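Local coordinates for tail fiber protein (PDB 6CL6), which forms the trimeric receptor-binding fiber of the contractile R2 pyocin, a phage-tail-like injection system of Pseudomonas aeruginosa, at the interface of chains A and B. Coordinates in Å, arbitrary orientation; residue numbers count along the deposited sequence, not the author numbering. Chains: chain A/B, Tail fiber protein.

Four patches of the A–B interface are spread along an elongated fiber of three identical chains; all distances here run between the centres of the contacts' C-alpha atoms. Contacts 2 and 4 are neighbours, about 14 Å apart, and belong to consecutive strands: 72-79 and 85-92 in contact 2, 99-104 and 118-119 in contact 4. Contact 3 lies about 36 Å from contact 4 and 50 Å from contact 2. Contact 1 is remote, about 134 Å from contact 3 and 184 Å from contact 2, in the C-terminal gp53-like region. The chains thus meet again in separate regions, which probably helps keep the trimer together over its length.

Contact 1: the interface of chains A and B. Residues chain A 331, 335, 339-342; chain B 340, 342-344, 356, 358.
A:Gln331, at the end of strand 324-331, forms a parallel beta bridge with B:Gly344 of strand 343-346, while the loop after the A strand runs over chain B. From that loop the carbonyl oxygen of A:Phe335 is gripped side-on by the guanidinium of B:Arg356: NE lies 2.9 Å from A:Phe335 O and NH2 3.0 Å from the same O. The oxygen lies near the guanidinium plane; NE comes in tilted 15° from the carbonyl plane, NH2 from well above it. The extended arginine chain also slides past the phenyl ring, with its CD methylene over the centre of one face, 3.8 Å from the ring centroid. A:Ala341 CB covers the opposite face toward the rim, so the ring is held between its own chain and the partner. A:Phe335 CG stands between the backbone N and the carbonyl carbon (chi1 57°), which turns the ring toward the arginine. Further along, A:Ala341 N donates to the hydroxyl B:Ser342 OG at 2.8 Å. Water 2 joins that hydroxyl to A:Ser342 OG. Waters 1 and 3, 3.2 Å apart as oxygens, link A:Gln331 N and A:Ala341 O to the backbone of B:Thr343. Within chain A, A:Gln331 NE2 reaches A:Ser342 O at 3.3 Å, bracing the loop against its strand. The patch lies in the C-terminal gp53-like region, where loop 332-342 of one chain packs on strands 343-346 and 352-357 of the next.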
loop_
_atom_site.group_PDB
_atom_site.type_symbol
_atom_site.label_atom_id
_atom_site.label_comp_id
_atom_site.label_asym_id
_atom_site.label_seq_id
_atom_site.Cartn_x
_atom_site.Cartn_y
_atom_site.Cartn_z
ATOM N N GLN A 331 -95.206 -47.173 7.238
ATOM C CA GLN A 331 -96.113 -47.647 6.207
ATOM C C GLN A 331 -96.123 -46.694 5.027
ATOM O O GLN A 331 -96.375 -45.502 5.189
ATOM C CB GLN A 331 -97.548 -47.785 6.767
ATOM C CG GLN A 331 -97.704 -48.738 7.937
ATOM C CD GLN A 331 -97.741 -50.201 7.494
ATOM O OE1 GLN A 331 -97.795 -50.484 6.297
ATOM N NE2 GLN A 331 -97.717 -51.123 8.467
ATOM N N PHE A 335 -103.100 -47.532 3.649
ATOM C CA PHE A 335 -103.661 -48.629 4.429
ATOM C C PHE A 335 -105.085 -48.311 4.894
ATOM O O PHE A 335 -105.426 -47.173 5.230
ATOM C CB PHE A 335 -102.781 -48.909 5.664
ATOM C CG PHE A 335 -102.587 -47.721 6.568
ATOM C CD1 PHE A 335 -103.566 -47.324 7.464
ATOM C CD2 PHE A 335 -101.371 -47.028 6.568
ATOM C CE1 PHE A 335 -103.373 -46.261 8.308
ATOM C CE2 PHE A 335 -101.173 -45.959 7.399
ATOM C CZ PHE A 335 -102.154 -45.554 8.275
ATOM N N THR A 339 -108.395 -50.540 10.540
ATOM C CA THR A 339 -107.652 -51.574 11.228
ATOM C C THR A 339 -106.295 -51.028 11.668
ATOM O O THR A 339 -105.926 -49.918 11.328
ATOM C CB THR A 339 -107.503 -52.817 10.321
ATOM O OG1 THR A 339 -107.001 -53.906 11.089
ATOM C CG2 THR A 339 -106.547 -52.540 9.182
ATOM N N ASP A 340 -105.557 -51.838 12.438
ATOM C CA ASP A 340 -104.222 -51.449 12.855
ATOM C C ASP A 340 -103.241 -51.499 11.671
ATOM O O ASP A 340 -103.322 -52.368 10.788
ATOM C CB ASP A 340 -103.698 -52.333 13.977
ATOM C CG ASP A 340 -102.213 -52.047 14.315
ATOM O OD1 ASP A 340 -101.942 -51.060 15.047
ATOM O OD2 ASP A 340 -101.305 -52.799 13.846
ATOM N N ALA A 341 -102.314 -50.558 11.652
ATOM C CA ALA A 341 -101.231 -50.551 10.655
ATOM C C ALA A 341 -99.924 -50.201 11.356
ATOM O O ALA A 341 -99.131 -49.392 10.890
ATOM C CB ALA A 341 -101.536 -49.609 9.502
ATOM N N SER A 342 -99.677 -50.860 12.469
ATOM C CA SER A 342 -98.487 -50.626 13.270
ATOM C C SER A 342 -97.247 -51.149 12.560
ATOM O O SER A 342 -97.320 -51.913 11.614
ATOM C CB SER A 342 -98.629 -51.306 14.640
ATOM O OG SER A 342 -99.566 -50.621 15.429
ATOM N N ASP B 340 -106.627 -48.142 17.042
ATOM C CA ASP B 340 -105.447 -47.890 16.233
ATOM C C ASP B 340 -105.205 -46.395 16.055
ATOM O O ASP B 340 -106.140 -45.597 15.909
ATOM C CB ASP B 340 -105.584 -48.547 14.854
ATOM C CG ASP B 340 -106.923 -48.274 14.198
ATOM O OD1 ASP B 340 -107.931 -48.857 14.664
ATOM O OD2 ASP B 340 -106.970 -47.494 13.200
ATOM N N SER B 342 -102.446 -45.390 13.777
ATOM C CA SER B 342 -101.319 -45.604 12.884
ATOM C C SER B 342 -101.014 -44.338 12.093
ATOM O O SER B 342 -101.780 -43.358 12.108
ATOM C CB SER B 342 -101.590 -46.788 11.950
ATOM O OG SER B 342 -101.684 -47.998 12.686
ATOM N N THR B 343 -99.862 -44.358 11.422
ATOM C CA THR B 343 -99.382 -43.241 10.653
ATOM C C THR B 343 -98.837 -43.745 9.326
ATOM O O THR B 343 -98.496 -44.924 9.168
ATOM C CB THR B 343 -98.236 -42.493 11.388
ATOM O OG1 THR B 343 -97.137 -43.396 11.583
ATOM C CG2 THR B 343 -98.692 -42.004 12.741
ATOM N N GLY B 344 -98.719 -42.837 8.383
ATOM C CA GLY B 344 -98.080 -43.149 7.115
ATOM C C GLY B 344 -97.480 -41.913 6.488
ATOM O O GLY B 344 -98.003 -40.794 6.636
ATOM N N ARG B 356 -100.726 -39.903 6.463
ATOM C CA ARG B 356 -101.934 -40.651 6.720
ATOM C C ARG B 356 -102.130 -40.835 8.214
ATOM O O ARG B 356 -101.191 -41.209 8.921
ATOM C CB ARG B 356 -101.894 -42.021 6.028
ATOM C CG ARG B 356 -103.241 -42.740 6.059
ATOM C CD ARG B 356 -103.194 -43.791 4.983
ATOM N NE ARG B 356 -104.445 -44.467 4.702
ATOM C CZ ARG B 356 -105.328 -44.089 3.776
ATOM N NH1 ARG B 356 -105.145 -42.991 3.068
ATOM N NH2 ARG B 356 -106.395 -44.822 3.558
ATOM N N GLY B 358 -104.325 -42.863 10.932
ATOM C CA GLY B 358 -105.199 -43.994 11.176
ATOM C C GLY B 358 -106.103 -43.837 12.396
ATOM O O GLY B 358 -106.976 -44.650 12.605
HETATM O O HOH W 1 -96.119 -46.184 9.730
HETATM O O HOH W 2 -99.838 -47.919 14.834
HETATM O O HOH W 3 -98.227 -46.898 12.076
#

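Contact 2: the interface of chains A and B. Residues chain A 39, 57, 73, 75, 91; chain B 75-78, 87, 89.
B:Met77 fills the apolar centre of this beta-strand interface in the trimeric tail fiber, reaching from strand 72-79 of chain B into a pocket of chain A. Its thioether SD lies 3.6 Å from A:Gln75 CG and 3.7 Å from the A:Leu57 methyl CD1. The methionine is bent at its last torsion (chi3 -84°), and its terminal methyl CE turns toward A:Thr91 OG1, 3.5 Å away. The side chain crosses those of A:Gln75 and A:Thr91 at about a right angle and slides past A:Tyr73 in the opposite direction. One face of the A:Tyr73 ring lies over chain B: CD2 near B:Met77 CB, and CD1, at the opposite edge, 3.3 Å from B:Ser87 CB. Two residues further along strand 85-92, the end of B:Ile89 points tip to tip at the amide of A:Gln75, and its CD1 also packs on A:Thr91 CG2. Polar groups close the rim. The hydroxyls A:Thr91 OG1 and B:Ser87 OG share a hydrogen bond of 2.8 Å; B:Ser87 OG is anti to its backbone N (chi1 161°), placing it toward the threonine. At another margin, B:Phe78 N donates to A:Gly39 O at 2.8 Å, nearly along the C=O axis. The two copies of Gln75 cross obliquely with their amide planes 77° apart, and water 4 bridges A:Gln75 OE1 and B:Gln75 OE1.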
loop_
_atom_site.group_PDB
_atom_site.type_symbol
_atom_site.label_atom_id
_atom_site.label_comp_id
_atom_site.label_asym_id
_atom_site.label_seq_id
_atom_site.Cartn_x
_atom_site.Cartn_y
_atom_site.Cartn_z
ATOM N N GLY A 39 69.816 36.057 -2.763
ATOM C CA GLY A 39 68.415 35.906 -2.420
ATOM C C GLY A 39 67.710 37.186 -2.023
ATOM O O GLY A 39 66.557 37.129 -1.559
ATOM N N LEU A 57 65.503 37.715 -9.611
ATOM C CA LEU A 57 64.640 37.881 -8.457
ATOM C C LEU A 57 64.243 39.350 -8.332
ATOM O O LEU A 57 65.087 40.241 -8.407
ATOM C CB LEU A 57 65.345 37.367 -7.184
ATOM C CG LEU A 57 64.544 37.446 -5.892
ATOM C CD1 LEU A 57 63.408 36.504 -5.878
ATOM C CD2 LEU A 57 65.415 37.185 -4.718
ATOM N N TYR A 73 57.159 38.008 -4.585
ATOM C CA TYR A 73 58.502 37.697 -5.058
ATOM C C TYR A 73 58.393 36.971 -6.381
ATOM O O TYR A 73 57.590 36.034 -6.519
ATOM C CB TYR A 73 59.248 36.809 -4.069
ATOM C CG TYR A 73 59.414 37.361 -2.690
ATOM C CD1 TYR A 73 58.473 37.121 -1.705
ATOM C CD2 TYR A 73 60.558 38.063 -2.356
ATOM C CE1 TYR A 73 58.678 37.633 -0.426
ATOM C CE2 TYR A 73 60.769 38.533 -1.112
ATOM C CZ TYR A 73 59.834 38.333 -0.158
ATOM O OH TYR A 73 60.094 38.845 1.108
ATOM N N GLN A 75 60.658 35.074 -9.170
ATOM C CA GLN A 75 61.877 34.499 -9.732
ATOM C C GLN A 75 61.759 34.440 -11.248
ATOM O O GLN A 75 60.695 34.123 -11.782
ATOM C CB GLN A 75 62.146 33.094 -9.194
ATOM C CG GLN A 75 62.194 32.933 -7.713
ATOM C CD GLN A 75 62.220 31.464 -7.333
ATOM O OE1 GLN A 75 63.169 30.756 -7.641
ATOM N NE2 GLN A 75 61.145 30.996 -6.702
ATOM N N THR A 91 55.792 33.951 -5.672
ATOM C CA THR A 91 55.399 33.516 -4.343
ATOM C C THR A 91 55.016 34.742 -3.526
ATOM O O THR A 91 55.577 35.822 -3.706
ATOM C CB THR A 91 56.503 32.731 -3.657
ATOM O OG1 THR A 91 57.729 33.489 -3.711
ATOM C CG2 THR A 91 56.699 31.397 -4.380
ATOM N N GLN B 75 64.420 26.872 -0.305
ATOM C CA GLN B 75 64.828 28.106 -0.938
ATOM C C GLN B 75 64.188 29.275 -0.203
ATOM O O GLN B 75 63.027 29.191 0.206
ATOM C CB GLN B 75 64.387 28.141 -2.378
ATOM C CG GLN B 75 64.788 26.976 -3.240
ATOM C CD GLN B 75 64.056 27.092 -4.586
ATOM O OE1 GLN B 75 64.268 28.030 -5.335
ATOM N NE2 GLN B 75 63.136 26.192 -4.831
ATOM N N SER B 76 64.953 30.356 -0.040
ATOM C CA SER B 76 64.491 31.556 0.644
ATOM C C SER B 76 64.778 32.785 -0.197
ATOM O O SER B 76 65.815 32.877 -0.870
ATOM C CB SER B 76 65.152 31.733 2.022
ATOM O OG SER B 76 64.852 30.680 2.925
ATOM N N MET B 77 63.838 33.736 -0.146
ATOM C CA MET B 77 63.912 35.003 -0.844
ATOM C C MET B 77 63.582 36.065 0.181
ATOM O O MET B 77 62.609 35.908 0.920
ATOM C CB MET B 77 62.967 35.032 -2.022
ATOM C CG MET B 77 63.292 34.010 -3.091
ATOM S SD MET B 77 61.892 33.632 -4.165
ATOM C CE MET B 77 60.998 32.382 -3.233
ATOM N N PHE B 78 64.363 37.119 0.219
ATOM C CA PHE B 78 64.342 38.072 1.335
ATOM C C PHE B 78 64.060 39.517 0.927
ATOM O O PHE B 78 64.403 39.968 -0.169
ATOM C CB PHE B 78 65.678 38.055 2.068
ATOM C CG PHE B 78 66.114 36.668 2.521
ATOM C CD1 PHE B 78 65.577 36.086 3.636
ATOM C CD2 PHE B 78 67.093 35.987 1.803
ATOM C CE1 PHE B 78 66.024 34.804 4.055
ATOM C CE2 PHE B 78 67.529 34.773 2.188
ATOM C CZ PHE B 78 67.004 34.179 3.339
ATOM N N SER B 87 60.126 34.742 1.743
ATOM C CA SER B 87 59.295 33.720 1.108
ATOM C C SER B 87 60.145 32.470 0.983
ATOM O O SER B 87 61.357 32.558 0.735
ATOM C CB SER B 87 58.800 34.157 -0.248
ATOM O OG SER B 87 58.369 33.053 -1.039
ATOM N N ILE B 89 60.254 28.248 -0.499
ATOM C CA ILE B 89 59.778 27.107 -1.239
ATOM C C ILE B 89 60.526 25.885 -0.708
ATOM O O ILE B 89 61.764 25.845 -0.745
ATOM C CB ILE B 89 60.022 27.260 -2.737
ATOM C CG1 ILE B 89 59.338 28.521 -3.284
ATOM C CG2 ILE B 89 59.560 26.050 -3.531
ATOM C CD1 ILE B 89 59.803 28.891 -4.652
HETATM O O HOH W 4 62.009 27.991 -7.441
#

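Contact 3: the interface of chains A and B. Residues chain A 189-190, 192, 211-213; chain B 195, 207-208.
This is a loop-on-strand interface between two chains of the trimeric pyocin tail fiber: loops 188-192 and 209-213 of chain A close around strand 207-208 of chain B, probably helping to hold neighbouring subunits together at the end of a globular region. B:Arg207 is the main contributor from chain B. Its NE donates to A:Gly190 O at 2.9 Å, nearly straight at the hydrogen (165°), with the oxygen close to the guanidinium plane although the donor stands above the carbonyl plane. The chain is bent at chi2 (-56°), which brings the guanidinium over against the imidazole of A:His211, face toward face. The two planes are 26° apart, and A:His211 CE1 lies over one guanidinium face toward its rim, 3.3 Å from B:Arg207 NE. The histidine is itself braced within chain A: its ND1 accepts from A:Gly213 N at 3.0 Å, the donor tilted somewhat from the ring plane. B:Arg207 NH2 reaches A:Asp189 O through water 5. Next to it, the backbone O of B:Arg208 accepts from A:Gly212 N at 3.0 Å. B:Phe195 lies with CZ 3.9 Å from A:Ser192 C, which sits obliquely above the rim of one ring face; B:Arg207 CB covers the opposite face toward its rim.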
loop_
_atom_site.group_PDB
_atom_site.type_symbol
_atom_site.label_atom_id
_atom_site.label_comp_id
_atom_site.label_asym_id
_atom_site.label_seq_id
_atom_site.Cartn_x
_atom_site.Cartn_y
_atom_site.Cartn_z
ATOM N N ASP A 189 24.866 10.606 9.545
ATOM C CA ASP A 189 24.126 9.390 9.867
ATOM C C ASP A 189 23.277 8.871 8.706
ATOM O O ASP A 189 22.361 8.063 8.920
ATOM C CB ASP A 189 23.210 9.632 11.073
ATOM C CG ASP A 189 22.168 10.700 10.810
ATOM O OD1 ASP A 189 22.234 11.338 9.740
ATOM O OD2 ASP A 189 21.258 10.871 11.653
ATOM N N GLY A 190 23.503 9.369 7.496
ATOM C CA GLY A 190 22.738 8.927 6.348
ATOM C C GLY A 190 21.288 9.338 6.364
ATOM O O GLY A 190 20.471 8.738 5.664
ATOM N N SER A 192 19.844 11.723 5.007
ATOM C CA SER A 192 19.726 11.711 3.551
ATOM C C SER A 192 20.886 12.502 2.949
ATOM O O SER A 192 21.866 12.803 3.633
ATOM C CB SER A 192 18.391 12.269 3.069
ATOM O OG SER A 192 18.218 11.877 1.714
ATOM N N HIS A 211 15.631 7.488 -0.152
ATOM C CA HIS A 211 16.490 6.324 -0.133
ATOM C C HIS A 211 15.837 5.182 0.629
ATOM O O HIS A 211 14.736 5.300 1.188
ATOM C CB HIS A 211 17.888 6.689 0.429
ATOM C CG HIS A 211 17.860 7.205 1.825
ATOM N ND1 HIS A 211 17.703 6.383 2.914
ATOM C CD2 HIS A 211 17.971 8.458 2.310
ATOM C CE1 HIS A 211 17.697 7.109 4.013
ATOM N NE2 HIS A 211 17.867 8.373 3.673
ATOM N N GLY A 212 16.520 4.041 0.608
ATOM C CA GLY A 212 15.988 2.806 1.160
ATOM C C GLY A 212 15.769 2.829 2.653
ATOM O O GLY A 212 14.976 2.029 3.168
ATOM N N GLY A 213 16.453 3.720 3.372
ATOM C CA GLY A 213 16.153 3.902 4.774
ATOM C C GLY A 213 14.866 4.662 5.045
ATOM O O GLY A 213 14.333 4.584 6.154
ATOM N N PHE B 195 25.738 6.087 -0.519
ATOM C CA PHE B 195 26.563 6.934 0.349
ATOM C C PHE B 195 26.521 6.419 1.784
ATOM O O PHE B 195 25.561 5.760 2.195
ATOM C CB PHE B 195 26.120 8.401 0.254
ATOM C CG PHE B 195 24.730 8.634 0.682
ATOM C CD1 PHE B 195 23.677 8.435 -0.194
ATOM C CD2 PHE B 195 24.452 9.079 1.948
ATOM C CE1 PHE B 195 22.364 8.655 0.221
ATOM C CE2 PHE B 195 23.136 9.319 2.365
ATOM C CZ PHE B 195 22.102 9.095 1.487
ATOM N N ARG B 207 23.464 3.931 2.367
ATOM C CA ARG B 207 22.166 4.374 1.895
ATOM C C ARG B 207 22.106 4.203 0.396
ATOM O O ARG B 207 23.040 4.584 -0.326
ATOM C CB ARG B 207 21.929 5.829 2.250
ATOM C CG ARG B 207 21.870 6.102 3.718
ATOM C CD ARG B 207 20.816 5.266 4.397
ATOM N NE ARG B 207 20.310 5.876 5.611
ATOM C CZ ARG B 207 19.625 5.225 6.552
ATOM N NH1 ARG B 207 19.369 3.934 6.420
ATOM N NH2 ARG B 207 19.177 5.868 7.633
ATOM N N ARG B 208 20.986 3.658 -0.074
ATOM C CA ARG B 208 20.775 3.406 -1.489
ATOM C C ARG B 208 19.739 4.374 -2.038
ATOM O O ARG B 208 18.585 4.365 -1.605
ATOM C CB ARG B 208 20.314 1.962 -1.730
ATOM C CG ARG B 208 20.105 1.645 -3.198
ATOM C CD ARG B 208 19.616 0.169 -3.410
ATOM N NE ARG B 208 19.470 -0.123 -4.823
ATOM C CZ ARG B 208 18.498 0.344 -5.610
ATOM N NH1 ARG B 208 17.541 1.148 -5.128
ATOM N NH2 ARG B 208 18.481 0.009 -6.877
HETATM O O HOH W 5 19.699 8.117 9.538
#

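Contact 4: the interface of chains A and B. Residues chain A 97, 99, 120-123; chain B 101, 118-120.
A:Ile122 N donates across to B:Arg119 O at 2.9 Å, with a nearly linear N-H (165° at H), joining 3-10 helix 122-124 of chain A to strand 118-119 of chain B. The isoleucine side chain lies over the same strand, with CD1 packed on B:Arg119 CB and CG1 3.5 Å from the amide oxygen B:Gln118 OE1. B:Gln118 folds back at chi2 (70°), and its CG meets A:Asp121 CB at 3.7 Å; the two side chains cross at about a right angle, yet their flat end groups are only 16° from parallel. At the other end of the patch, the thiol sulfur B:Cys120 SG packs against the methyl A:Met99 CE, 3.9 Å away. Water supplements these contacts: B:Gln118 NE2 reaches A:Ser97 O through water 7, and water 6 bridges A:Cys120 O and B:Cys120 O. Second-shell bonds hold the participants. B:Gln118 OE1 accepts from B:Arg119 N at 3.0 Å on an in-plane lone pair, fixing the folded amide. A:Asp121 OD1 takes the N-H of A:Met99 at 3.1 Å, tying the turn to strand 99-104. The patch thereby fastens the segment leaving one subunit's strand 118-119 to the matching strand of its neighbour, probably helping to keep the chains in register along the fiber.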
loop_
_atom_site.group_PDB
_atom_site.type_symbol
_atom_site.label_atom_id
_atom_site.label_comp_id
_atom_site.label_asym_id
_atom_site.label_seq_id
_atom_site.Cartn_x
_atom_site.Cartn_y
_atom_site.Cartn_z
ATOM N N SER A 97 49.965 32.140 1.867
ATOM C CA SER A 97 51.086 31.392 1.278
ATOM C C SER A 97 50.615 30.839 -0.059
ATOM O O SER A 97 49.897 29.829 -0.103
ATOM C CB SER A 97 51.531 30.230 2.192
ATOM O OG SER A 97 52.009 30.713 3.444
ATOM N N MET A 99 51.535 30.382 -4.531
ATOM C CA MET A 99 52.520 30.285 -5.618
ATOM C C MET A 99 51.827 30.231 -6.966
ATOM O O MET A 99 50.783 29.570 -7.116
ATOM C CB MET A 99 53.385 29.025 -5.462
ATOM C CG MET A 99 54.421 28.815 -6.564
ATOM S SD MET A 99 55.309 27.227 -6.455
ATOM C CE MET A 99 56.212 27.477 -4.943
ATOM N N CYS A 120 49.805 27.454 -8.552
ATOM C CA CYS A 120 50.482 26.233 -8.160
ATOM C C CYS A 120 50.023 25.682 -6.824
ATOM O O CYS A 120 49.800 24.478 -6.717
ATOM C CB CYS A 120 51.997 26.466 -8.114
ATOM S SG CYS A 120 52.683 26.873 -9.721
ATOM N N ASP A 121 49.846 26.509 -5.804
ATOM C CA ASP A 121 49.477 25.974 -4.519
ATOM C C ASP A 121 48.050 25.385 -4.590
ATOM O O ASP A 121 47.210 25.809 -5.379
ATOM C CB ASP A 121 49.587 27.042 -3.450
ATOM C CG ASP A 121 48.539 28.122 -3.573
ATOM O OD1 ASP A 121 48.763 29.091 -4.346
ATOM O OD2 ASP A 121 47.486 27.997 -2.922
ATOM N N ILE A 122 47.798 24.383 -3.753
ATOM C CA ILE A 122 46.551 23.614 -3.838
ATOM C C ILE A 122 45.354 24.399 -3.301
ATOM O O ILE A 122 44.198 23.900 -3.312
ATOM C CB ILE A 122 46.702 22.260 -3.106
ATOM C CG1 ILE A 122 46.837 22.447 -1.599
ATOM C CG2 ILE A 122 47.894 21.458 -3.645
ATOM C CD1 ILE A 122 46.842 21.126 -0.831
ATOM N N GLY A 123 45.601 25.609 -2.816
ATOM C CA GLY A 123 44.533 26.546 -2.502
ATOM C C GLY A 123 43.569 26.804 -3.657
ATOM O O GLY A 123 42.434 27.250 -3.458
ATOM N N VAL B 101 55.083 25.927 0.098
ATOM C CA VAL B 101 55.435 27.340 0.146
ATOM C C VAL B 101 54.920 27.975 1.441
ATOM O O VAL B 101 53.883 27.590 1.968
ATOM C CB VAL B 101 54.851 28.039 -1.109
ATOM C CG1 VAL B 101 53.336 28.017 -1.097
ATOM C CG2 VAL B 101 55.353 29.486 -1.212
ATOM N N GLN B 118 51.857 25.963 2.818
ATOM C CA GLN B 118 50.815 25.506 1.901
ATOM C C GLN B 118 51.433 24.544 0.894
ATOM O O GLN B 118 52.510 24.808 0.328
ATOM C CB GLN B 118 50.163 26.651 1.156
ATOM C CG GLN B 118 49.204 26.179 0.105
ATOM C CD GLN B 118 47.951 25.567 0.686
ATOM O OE1 GLN B 118 47.959 24.404 1.120
ATOM N NE2 GLN B 118 46.862 26.308 0.635
ATOM N N ARG B 119 50.749 23.455 0.644
ATOM C CA ARG B 119 51.240 22.461 -0.313
ATOM C C ARG B 119 51.050 22.912 -1.754
ATOM O O ARG B 119 50.097 23.624 -2.071
ATOM C CB ARG B 119 50.556 21.123 -0.074
ATOM C CG ARG B 119 51.127 20.028 -0.966
ATOM C CD ARG B 119 50.881 18.732 -0.299
ATOM N NE ARG B 119 51.433 17.618 -1.042
ATOM C CZ ARG B 119 51.277 16.364 -0.649
ATOM N NH1 ARG B 119 50.594 16.110 0.471
ATOM N NH2 ARG B 119 51.777 15.386 -1.364
ATOM N N CYS B 120 52.004 22.529 -2.611
ATOM C CA CYS B 120 51.931 22.819 -4.037
ATOM C C CYS B 120 51.778 21.590 -4.947
ATOM O O CYS B 120 51.131 21.693 -5.986
ATOM C CB CYS B 120 53.182 23.595 -4.466
ATOM S SG CYS B 120 53.284 25.234 -3.691
HETATM O O HOH W 6 48.816 22.005 -7.224
HETATM O O HOH W 7 47.267 29.150 0.166
#